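Local coordinates for inclusion membrane protein A (Chlamydia trachomatis, PDB 6E7E) that probably takes part, as a SNARE-like protein of the inclusion membrane, in the homotypic fusion of chlamydial inclusions, and is present here as its soluble helical domain, at residues V114-L117 against A118-Q122; Q58-R61 against D62-G66; L84-Q87 against E88-A91. The protein carries 2 engineered substitutions. All coordinates share one frame; numbering follows the deposited sequence.

Contact 1: residues V114-L117 against A118-Q122; sequences VRRL and AHNQQ
Three waters lie at the edge of the R116 guanidinium, in its plane, and link it to the amides of N120 and Q122, which sit obliquely to it. Neither amide is stacked on it: the N120 amide plane is turned 42° from the guanidinium, the Q122 amide 70°. This is the C-terminal end of helix 110-119, closed by a Schellman motif in which Q121, with positive phi, is the C-prime residue; Q122 N donates to L117 O at 2.9 Å and Q121 N to A118 O. One turn back the ordinary helical bonds persist, A118 N to V114 O and H119 N to R115 O.

Beyond the last turn, N120 folds its amide back over the helix end. With CG lying beside its own backbone N, ND2 reaches R116 O at 2.8 Å, above the carbonyl plane rather than on a lone pair, and the bond is bent, 133° at the hydrogen. N120 N adds only weak bonds to R116 O and L117 O where the chain leaves the helix, and the shorter ND2 bond probably adds to the hold on R116 O there.

The Q122 side chain runs across that of L117 at about a right angle, and L117 CD2 lies 3.7 Å from Q122 OE1. R116 NE also forms a salt bridge with E113, nearly one turn earlier on the helix, while R115 pairs with E112 and with E38 of helix 4-38. One water accepts from R116 NH1 and N120 ND2, and a second from R116 NH1 and Q122 NE2. The third accepts from R116 NH2 and donates to Q122 OE1 at 2.6 Å.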
ATOM      1  N   VAL A 114       6.822  22.347  -2.881  1.00 11.11           N
ATOM      2  CA  VAL A 114       6.425  23.235  -1.773  1.00 11.65           C
ATOM      3  C   VAL A 114       7.645  23.976  -1.255  1.00 11.31           C
ATOM      4  O   VAL A 114       7.563  25.184  -1.011  1.00 12.53           O
ATOM      5  CB  VAL A 114       5.786  22.414  -0.653  1.00 13.82           C
ATOM      6  CG1 VAL A 114       5.771  23.152   0.661  1.00 14.78           C
ATOM      7  CG2 VAL A 114       4.398  21.971  -1.048  1.00 14.65           C
ATOM      8  N   ARG A 115       8.749  23.268  -1.053  1.00 11.81           N
ATOM      9  CA  ARG A 115       9.971  23.952  -0.542  1.00 13.37           C
ATOM     10  C   ARG A 115      10.427  25.041  -1.528  1.00 14.34           C
ATOM     11  O   ARG A 115      10.773  26.140  -1.077  1.00 14.93           O
ATOM     12  CB  ARG A 115      11.093  22.962  -0.246  1.00 30.00           C
ATOM     13  CG  ARG A 115      10.767  22.018   0.904  1.00 30.00           C
ATOM     14  CD  ARG A 115      11.950  21.087   1.016  1.00 30.00           C
ATOM     15  NE  ARG A 115      11.753  20.138   2.083  1.00 30.00           N
ATOM     16  CZ  ARG A 115      11.737  18.830   1.955  1.00 30.00           C
ATOM     17  NH1 ARG A 115      11.897  18.260   0.773  1.00 30.00           N
ATOM     18  NH2 ARG A 115      11.478  18.088   3.017  1.00 30.00           N
ATOM     19  N   ARG A 116      10.360  24.750  -2.805  1.00 13.35           N
ATOM     20  CA  ARG A 116      10.766  25.686  -3.870  1.00 14.78           C
ATOM     21  C   ARG A 116       9.862  26.915  -3.824  1.00 14.30           C
ATOM     22  O   ARG A 116      10.373  28.049  -3.849  1.00 16.18           O
ATOM     23  CB  ARG A 116      10.713  25.011  -5.244  1.00 15.80           C
ATOM     24  CG  ARG A 116      11.334  25.821  -6.374  1.00 18.59           C
ATOM     25  CD  ARG A 116      11.063  25.278  -7.758  1.00 19.99           C
ATOM     26  NE  ARG A 116       9.684  25.495  -8.118  1.00 20.92           N
ATOM     27  CZ  ARG A 116       9.164  26.665  -8.463  1.00 23.45           C
ATOM     28  NH1 ARG A 116       9.940  27.730  -8.619  1.00 26.20           N
ATOM     29  NH2 ARG A 116       7.872  26.754  -8.720  1.00 23.19           N
ATOM     30  N   LEU A 117       8.554  26.712  -3.773  1.00 13.34           N
ATOM     31  CA  LEU A 117       7.603  27.830  -3.703  1.00 13.12           C
ATOM     32  C   LEU A 117       7.859  28.678  -2.454  1.00 13.22           C
ATOM     33  O   LEU A 117       7.896  29.909  -2.546  1.00 14.08           O
ATOM     34  CB  LEU A 117       6.191  27.288  -3.699  1.00 13.11           C
ATOM     35  CG  LEU A 117       5.742  26.627  -4.993  1.00 14.35           C
ATOM     36  CD1 LEU A 117       4.434  25.897  -4.771  1.00 15.31           C
ATOM     37  CD2 LEU A 117       5.609  27.632  -6.127  1.00 17.25           C
ATOM     38  N   ALA A 118       8.013  28.048  -1.301  1.00 13.08           N
ATOM     39  CA  ALA A 118       8.191  28.781  -0.036  1.00 13.41           C
ATOM     40  C   ALA A 118       9.478  29.596  -0.097  1.00 15.00           C
ATOM     41  O   ALA A 118       9.492  30.767   0.334  1.00 14.69           O
ATOM     42  CB  ALA A 118       8.217  27.829   1.123  1.00 14.50           C
ATOM     43  N   HIS A 119      10.548  29.034  -0.633  1.00 15.36           N
ATOM     44  CA  HIS A 119      11.856  29.731  -0.689  1.00 17.39           C
ATOM     45  C   HIS A 119      11.720  30.983  -1.565  1.00 17.18           C
ATOM     46  O   HIS A 119      12.472  31.931  -1.330  1.00 18.68           O
ATOM     47  CB  HIS A 119      12.945  28.786  -1.187  1.00 21.55           C
ATOM     48  CG  HIS A 119      14.268  29.442  -1.351  1.00 26.36           C
ATOM     49  ND1 HIS A 119      14.773  29.773  -2.592  1.00 34.10           N
ATOM     50  CD2 HIS A 119      15.159  29.889  -0.444  1.00 31.89           C
ATOM     51  CE1 HIS A 119      15.940  30.368  -2.449  1.00 33.94           C
ATOM     52  NE2 HIS A 119      16.201  30.448  -1.136  1.00 36.36           N
ATOM     53  N   ASN A 120      10.792  30.996  -2.516  1.00 16.87           N
ATOM     54  CA  ASN A 120      10.546  32.113  -3.458  1.00 17.05           C
ATOM     55  C   ASN A 120       9.390  32.989  -2.980  1.00 15.44           C
ATOM     56  O   ASN A 120       8.927  33.819  -3.745  1.00 16.70           O
ATOM     57  CB  ASN A 120      10.225  31.559  -4.847  1.00 19.58           C
ATOM     58  CG  ASN A 120      11.459  31.061  -5.539  1.00 27.60           C
ATOM     59  OD1 ASN A 120      12.356  31.845  -5.842  1.00 33.49           O
ATOM     60  ND2 ASN A 120      11.493  29.773  -5.790  1.00 34.20           N
ATOM     61  N   GLN A 121       8.880  32.787  -1.757  1.00 14.75           N
ATOM     62  CA  GLN A 121       7.777  33.634  -1.227  1.00 15.38           C
ATOM     63  C   GLN A 121       6.554  33.533  -2.141  1.00 14.97           C
ATOM     64  O   GLN A 121       5.844  34.503  -2.324  1.00 15.56           O
ATOM     65  CB  GLN A 121       8.209  35.105  -1.066  1.00 30.00           C
ATOM     66  CG  GLN A 121       9.147  35.363   0.087  1.00 30.00           C
ATOM     67  CD  GLN A 121      10.552  35.019  -0.326  1.00 30.00           C
ATOM     68  OE1 GLN A 121      10.981  35.267  -1.453  1.00 30.00           O
ATOM     69  NE2 GLN A 121      11.267  34.421   0.595  1.00 30.00           N
ATOM     70  N   GLN A 122       6.302  32.327  -2.659  1.00 15.56           N
ATOM     71  CA  GLN A 122       5.131  32.089  -3.529  1.00 16.51           C
ATOM     72  C   GLN A 122       4.045  31.354  -2.707  1.00 16.24           C
ATOM     73  O   GLN A 122       4.365  30.747  -1.666  1.00 16.75           O
ATOM     74  CB  GLN A 122       5.511  31.300  -4.781  1.00 30.00           C
ATOM     75  CG  GLN A 122       6.370  32.076  -5.794  1.00 30.00           C
ATOM     76  CD  GLN A 122       6.690  31.207  -6.988  1.00 30.00           C
ATOM     77  OE1 GLN A 122       5.850  30.929  -7.818  1.00 30.00           O
ATOM     78  NE2 GLN A 122       7.926  30.798  -7.105  1.00 30.00           N
TER
HETATM   79  O   HOH W   1      12.744  28.333  -8.045  1.00 29.92           O
HETATM   80  O   HOH W   2       9.273  30.313  -9.468  1.00 36.11           O
HETATM   81  O   HOH W   3       6.365  28.972  -9.466  1.00 36.41           O

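Contact 2: residues Q58-R61 against D62-G66; sequences QGFR and DNYKG
The ring of F60 meets that of Y64 through CE2, which comes within 3.6 Å of Y64 CE2. F60 CD2 lies at the edge of the tyrosine ring and in its plane, but the rings are inclined at 54° with centroids 5.6 Å apart, an oblique pair that is neither a stack nor a T-shape. One face of the Y64 ring is occupied by the backbone of R61: R61 O sits 3.6 Å above the ring plane, over its centre. Y64 CG stands between the backbone N and the carbonyl carbon (chi1 60°), the crowded position, and this folds the ring back over the preceding residues.

The same R61 O accepts from Y64 N at 3.2 Å, nearly straight at the hydrogen. Two similar bonds precede it, D62 N to G59 O and N63 N to F60 O, the latter 2.8 Å long. These successive N-H(i+3) to O(i) bonds, each with its donor well above the carbonyl plane, wind the chain into a short series of tight turns between helices 44-57 and 65-73, with Y64 at the N-cap position of the second. G59, at positive phi, opens the series.

R61 and D62 run side by side and point the same way, yet R61 NE and D62 OD1 remain 4.4 Å apart; the oxygen is well out of the guanidinium plane, leaving opposite charges nearby without a salt bridge. Farther out, F60 packs on I142 and L145 of helix 125-165, and N63 on I142 and S146. N22 of helix 4-38 touches F60, R61 and Y64, while G66 N is hydrogen-bonded to S149 OG.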
ATOM      1  N   GLN A  58       1.929   4.815   7.837  1.00 18.80           N
ATOM      2  CA  GLN A  58       2.410   3.918   8.910  1.00 21.80           C
ATOM      3  C   GLN A  58       1.902   2.502   8.652  1.00 21.64           C
ATOM      4  O   GLN A  58       0.709   2.329   8.364  1.00 21.00           O
ATOM      5  CB  GLN A  58       1.925   4.370  10.288  1.00 23.99           C
ATOM      6  CG  GLN A  58       2.608   5.618  10.818  1.00 25.66           C
ATOM      7  CD  GLN A  58       2.158   5.990  12.210  1.00 31.20           C
ATOM      8  OE1 GLN A  58       2.953   6.034  13.142  1.00 41.79           O
ATOM      9  NE2 GLN A  58       0.872   6.264  12.357  1.00 34.34           N
ATOM     10  N   GLY A  59       2.803   1.535   8.741  1.00 24.66           N
ATOM     11  CA  GLY A  59       2.438   0.118   8.707  1.00 22.71           C
ATOM     12  C   GLY A  59       1.913  -0.293   7.343  1.00 22.49           C
ATOM     13  O   GLY A  59       1.161  -1.282   7.277  1.00 22.82           O
ATOM     14  N   PHE A  60       2.316   0.379   6.262  1.00 21.21           N
ATOM     15  CA  PHE A  60       1.812   0.025   4.920  1.00 17.84           C
ATOM     16  C   PHE A  60       2.131  -1.445   4.631  1.00 14.71           C
ATOM     17  O   PHE A  60       1.297  -2.052   4.033  1.00 16.33           O
ATOM     18  CB  PHE A  60       2.320   0.976   3.832  1.00 18.66           C
ATOM     19  CG  PHE A  60       1.796   0.614   2.466  1.00 16.51           C
ATOM     20  CD1 PHE A  60       0.516   0.940   2.072  1.00 18.53           C
ATOM     21  CD2 PHE A  60       2.517  -0.203   1.633  1.00 13.54           C
ATOM     22  CE1 PHE A  60       0.017   0.540   0.842  1.00 19.32           C
ATOM     23  CE2 PHE A  60       2.024  -0.595   0.399  1.00 15.03           C
ATOM     24  CZ  PHE A  60       0.772  -0.229   0.007  1.00 17.92           C
ATOM     25  N   ARG A  61       3.294  -1.979   4.996  1.00 16.04           N
ATOM     26  CA  ARG A  61       3.635  -3.380   4.623  1.00 18.87           C
ATOM     27  C   ARG A  61       2.558  -4.312   5.174  1.00 19.53           C
ATOM     28  O   ARG A  61       2.185  -5.280   4.492  1.00 22.19           O
ATOM     29  CB  ARG A  61       5.054  -3.749   5.061  1.00 25.18           C
ATOM     30  CG  ARG A  61       5.267  -3.900   6.557  1.00 30.79           C
ATOM     31  CD  ARG A  61       6.496  -4.764   6.804  1.00 36.69           C
ATOM     32  NE  ARG A  61       6.942  -4.710   8.191  1.00 46.46           N
ATOM     33  CZ  ARG A  61       7.777  -3.803   8.701  1.00 49.66           C
ATOM     34  NH1 ARG A  61       8.290  -2.846   7.945  1.00 49.27           N
ATOM     35  NH2 ARG A  61       8.095  -3.862   9.983  1.00 50.85           N
ATOM     36  N   ASP A  62       2.025  -3.970   6.339  1.00 20.44           N
ATOM     37  CA  ASP A  62       1.021  -4.822   7.017  1.00 24.44           C
ATOM     38  C   ASP A  62      -0.263  -4.824   6.191  1.00 22.81           C
ATOM     39  O   ASP A  62      -0.974  -5.799   6.264  1.00 28.98           O
ATOM     40  CB  ASP A  62       0.782  -4.379   8.464  1.00 28.38           C
ATOM     41  CG  ASP A  62       2.017  -4.536   9.331  1.00 36.87           C
ATOM     42  OD1 ASP A  62       2.697  -5.571   9.184  1.00 44.75           O
ATOM     43  OD2 ASP A  62       2.304  -3.609  10.124  1.00 48.94           O
ATOM     44  N   ASN A  63      -0.503  -3.814   5.356  1.00 21.26           N
ATOM     45  CA  ASN A  63      -1.764  -3.669   4.583  1.00 20.12           C
ATOM     46  C   ASN A  63      -1.790  -4.593   3.357  1.00 16.12           C
ATOM     47  O   ASN A  63      -2.868  -4.704   2.730  1.00 16.39           O
ATOM     48  CB  ASN A  63      -1.981  -2.210   4.172  1.00 22.65           C
ATOM     49  CG  ASN A  63      -2.364  -1.327   5.345  1.00 29.89           C
ATOM     50  OD1 ASN A  63      -1.862  -0.209   5.505  1.00 36.33           O
ATOM     51  ND2 ASN A  63      -3.204  -1.860   6.216  1.00 35.12           N
ATOM     52  N   TYR A  64      -0.711  -5.311   3.044  1.00 14.85           N
ATOM     53  CA  TYR A  64      -0.782  -6.325   1.954  1.00 14.34           C
ATOM     54  C   TYR A  64      -0.243  -7.681   2.415  1.00 13.43           C
ATOM     55  O   TYR A  64      -0.032  -8.580   1.598  1.00 13.63           O
ATOM     56  CB  TYR A  64      -0.108  -5.874   0.654  1.00 13.85           C
ATOM     57  CG  TYR A  64       1.363  -5.550   0.773  1.00 12.49           C
ATOM     58  CD1 TYR A  64       2.322  -6.528   0.635  1.00 12.07           C
ATOM     59  CD2 TYR A  64       1.804  -4.264   1.017  1.00 13.11           C
ATOM     60  CE1 TYR A  64       3.669  -6.259   0.761  1.00 13.29           C
ATOM     61  CE2 TYR A  64       3.149  -3.966   1.132  1.00 13.68           C
ATOM     62  CZ  TYR A  64       4.081  -4.977   1.044  1.00 13.11           C
ATOM     63  OH  TYR A  64       5.402  -4.662   1.163  1.00 16.22           O
ATOM     64  N   LYS A  65      -0.089  -7.870   3.719  1.00 13.81           N
ATOM     65  CA  LYS A  65       0.504  -9.121   4.251  1.00 14.77           C
ATOM     66  C   LYS A  65      -0.249 -10.357   3.753  1.00 13.81           C
ATOM     67  O   LYS A  65       0.401 -11.391   3.554  1.00 13.54           O
ATOM     68  CB  LYS A  65       0.494  -9.044   5.771  1.00 19.07           C
ATOM     69  CG  LYS A  65       1.040 -10.270   6.474  1.00 23.52           C
ATOM     70  CD  LYS A  65       0.943 -10.206   7.984  1.00 30.51           C
ATOM     71  CE  LYS A  65      -0.075  -9.208   8.495  1.00 34.82           C
ATOM     72  NZ  LYS A  65      -0.597  -9.582   9.831  1.00 39.30           N
ATOM     73  N   GLY A  66      -1.567 -10.305   3.603  1.00 12.62           N
ATOM     74  CA  GLY A  66      -2.280 -11.515   3.174  1.00 11.77           C
ATOM     75  C   GLY A  66      -1.861 -11.952   1.790  1.00 11.90           C
ATOM     76  O   GLY A  66      -1.803 -13.153   1.515  1.00 12.84           O
TER

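Contact 3: residues L84-Q87 against E88-A91; sequences LFSQ and EIIA
S86 OG is approached by two polar groups: I89 N donates to it at 3.1 Å in a nearly straight bond (164°), and a water lies 3.3 Å away. That water also accepts from E88 N at 2.9 Å, so the backbone amides of E88 and I89 in the first turn each have a partner at this end. The hydroxyl is brought there by a chi1 of 157°, which sets OG roughly trans to the serine nitrogen and alongside its carbonyl carbon. The methylene and hydroxyl of S86 also lie against the I89 side chain, with CB 3.9 Å from I89 CD1.

The backbone oxygen of S86 in turn accepts from I90 N at 3.0 Å, the donor nearly along the C=O axis, and one step later Q87 O takes A91 N. I90 CG1 passes 3.4 Å from S86 O, and its CD1 goes on to the F85 ring, meeting CD2 at 4.1 Å from an oblique direction. F85, the centre of an inverse gamma turn, also packs on L11 of helix 4-38 and L70 of helix 65-73; I89 touches F67, and Q87 OE1 is hydrogen-bonded to T2 N.

S86 is thus a serine N-cap: its side chain receives the I89 amide three residues on and starts helix 87-107.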
ATOM      1  N   LEU A  84      -7.571 -20.517  -2.288  1.00 11.88           N
ATOM      2  CA  LEU A  84      -7.441 -19.088  -1.908  1.00 11.91           C
ATOM      3  C   LEU A  84      -6.811 -18.267  -3.028  1.00 11.84           C
ATOM      4  O   LEU A  84      -6.834 -17.032  -2.923  1.00 13.36           O
ATOM      5  CB  LEU A  84      -6.669 -18.965  -0.605  1.00 11.40           C
ATOM      6  CG  LEU A  84      -7.389 -19.578   0.594  1.00 12.74           C
ATOM      7  CD1 LEU A  84      -6.556 -19.479   1.849  1.00 13.36           C
ATOM      8  CD2 LEU A  84      -8.762 -18.961   0.848  1.00 15.66           C
ATOM      9  N   PHE A  85      -6.283 -18.895  -4.068  1.00 11.91           N
ATOM     10  CA  PHE A  85      -5.869 -18.169  -5.294  1.00 12.85           C
ATOM     11  C   PHE A  85      -7.132 -17.873  -6.102  1.00 14.91           C
ATOM     12  O   PHE A  85      -7.534 -18.729  -6.877  1.00 20.58           O
ATOM     13  CB  PHE A  85      -4.834 -18.941  -6.108  1.00 13.65           C
ATOM     14  CG  PHE A  85      -3.464 -18.923  -5.493  1.00 13.64           C
ATOM     15  CD1 PHE A  85      -3.115 -19.744  -4.436  1.00 16.65           C
ATOM     16  CD2 PHE A  85      -2.517 -18.018  -5.943  1.00 15.36           C
ATOM     17  CE1 PHE A  85      -1.842 -19.694  -3.880  1.00 20.46           C
ATOM     18  CE2 PHE A  85      -1.256 -17.956  -5.371  1.00 16.74           C
ATOM     19  CZ  PHE A  85      -0.920 -18.790  -4.340  1.00 18.37           C
ATOM     20  N   SER A  86      -7.768 -16.735  -5.850  1.00 17.25           N
ATOM     21  CA  SER A  86      -9.050 -16.318  -6.459  1.00 17.05           C
ATOM     22  C   SER A  86      -8.741 -15.433  -7.667  1.00 14.85           C
ATOM     23  O   SER A  86      -8.081 -14.389  -7.471  1.00 13.69           O
ATOM     24  CB  SER A  86      -9.888 -15.518  -5.492  1.00 18.46           C
ATOM     25  OG  SER A  86     -10.824 -14.701  -6.204  1.00 18.81           O
ATOM     26  N   GLN A  87      -9.161 -15.809  -8.874  1.00 16.97           N
ATOM     27  CA  GLN A  87      -8.833 -14.974 -10.065  1.00 17.48           C
ATOM     28  C   GLN A  87      -9.510 -13.606  -9.896  1.00 14.43           C
ATOM     29  O   GLN A  87      -8.892 -12.617 -10.246  1.00 14.41           O
ATOM     30  CB  GLN A  87      -9.105 -15.677 -11.392  1.00 21.29           C
ATOM     31  CG  GLN A  87     -10.564 -15.752 -11.760  1.00 24.87           C
ATOM     32  CD  GLN A  87     -10.746 -16.691 -12.925  1.00 24.07           C
ATOM     33  OE1 GLN A  87     -10.479 -17.893 -12.822  1.00 24.05           O
ATOM     34  NE2 GLN A  87     -11.181 -16.137 -14.047  1.00 29.10           N
ATOM     35  N   GLU A  88     -10.706 -13.517  -9.322  1.00 15.45           N
ATOM     36  CA  GLU A  88     -11.395 -12.209  -9.160  1.00 15.14           C
ATOM     37  C   GLU A  88     -10.567 -11.322  -8.225  1.00 12.87           C
ATOM     38  O   GLU A  88     -10.410 -10.122  -8.500  1.00 13.19           O
ATOM     39  CB  GLU A  88     -12.823 -12.374  -8.631  1.00 19.39           C
ATOM     40  CG  GLU A  88     -13.836 -12.815  -9.676  1.00 25.32           C
ATOM     41  CD  GLU A  88     -15.229 -13.104  -9.126  1.00 32.80           C
ATOM     42  OE1 GLU A  88     -15.735 -12.285  -8.322  1.00 41.91           O
ATOM     43  OE2 GLU A  88     -15.800 -14.164  -9.483  1.00 47.49           O
ATOM     44  N   ILE A  89     -10.092 -11.847  -7.112  1.00 12.10           N
ATOM     45  CA  ILE A  89      -9.410 -11.002  -6.107  1.00 11.85           C
ATOM     46  C   ILE A  89      -8.030 -10.617  -6.651  1.00 10.33           C
ATOM     47  O   ILE A  89      -7.593  -9.483  -6.434  1.00 11.61           O
ATOM     48  CB  ILE A  89      -9.369 -11.702  -4.751  1.00 13.86           C
ATOM     49  CG1 ILE A  89     -10.780 -11.793  -4.146  1.00 15.78           C
ATOM     50  CG2 ILE A  89      -8.413 -11.004  -3.809  1.00 14.91           C
ATOM     51  CD1 ILE A  89     -10.911 -12.713  -2.978  1.00 18.26           C
ATOM     52  N   ILE A  90      -7.339 -11.535  -7.338  1.00 10.42           N
ATOM     53  CA  ILE A  90      -6.014 -11.186  -7.898  1.00 10.61           C
ATOM     54  C   ILE A  90      -6.199 -10.123  -8.999  1.00 10.85           C
ATOM     55  O   ILE A  90      -5.363  -9.219  -9.104  1.00 11.70           O
ATOM     56  CB  ILE A  90      -5.264 -12.457  -8.296  1.00 12.16           C
ATOM     57  CG1 ILE A  90      -4.944 -13.267  -7.036  1.00 12.46           C
ATOM     58  CG2 ILE A  90      -4.012 -12.108  -9.066  1.00 14.35           C
ATOM     59  CD1 ILE A  90      -4.498 -14.683  -7.306  1.00 15.04           C
ATOM     60  N   ALA A  91      -7.253 -10.190  -9.802  1.00 11.27           N
ATOM     61  CA  ALA A  91      -7.524  -9.147 -10.817  1.00 12.72           C
ATOM     62  C   ALA A  91      -7.819  -7.812 -10.109  1.00 12.06           C
ATOM     63  O   ALA A  91      -7.350  -6.760 -10.564  1.00 12.85           O
ATOM     64  CB  ALA A  91      -8.648  -9.579 -11.717  1.00 14.36           C
TER
HETATM   65  O   HOH W   4     -12.619 -15.583  -8.807  1.00 28.83           O

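In the fold
After helix 44-57, contact 2 forms the turns that lead into helix 65-73, where helices 4-38 and 125-165 both lie against it. The centre of contact 2 is about 7 Å from the centre of the chain. Contact 3 follows the short helix 79-82 and opens helix 87-107 beside helices 4-38 and 65-73; the centres of contacts 2 and 3 are about 18 Å apart. Contact 1 comes last, ending helix 110-119 before helix 125-165 begins, near the C-terminal end of helix 4-38. The three are in series, neither nested nor crossed. Contacts 1 and 3 lie on opposite sides of the chain's centre, with their own centres about 46 Å apart.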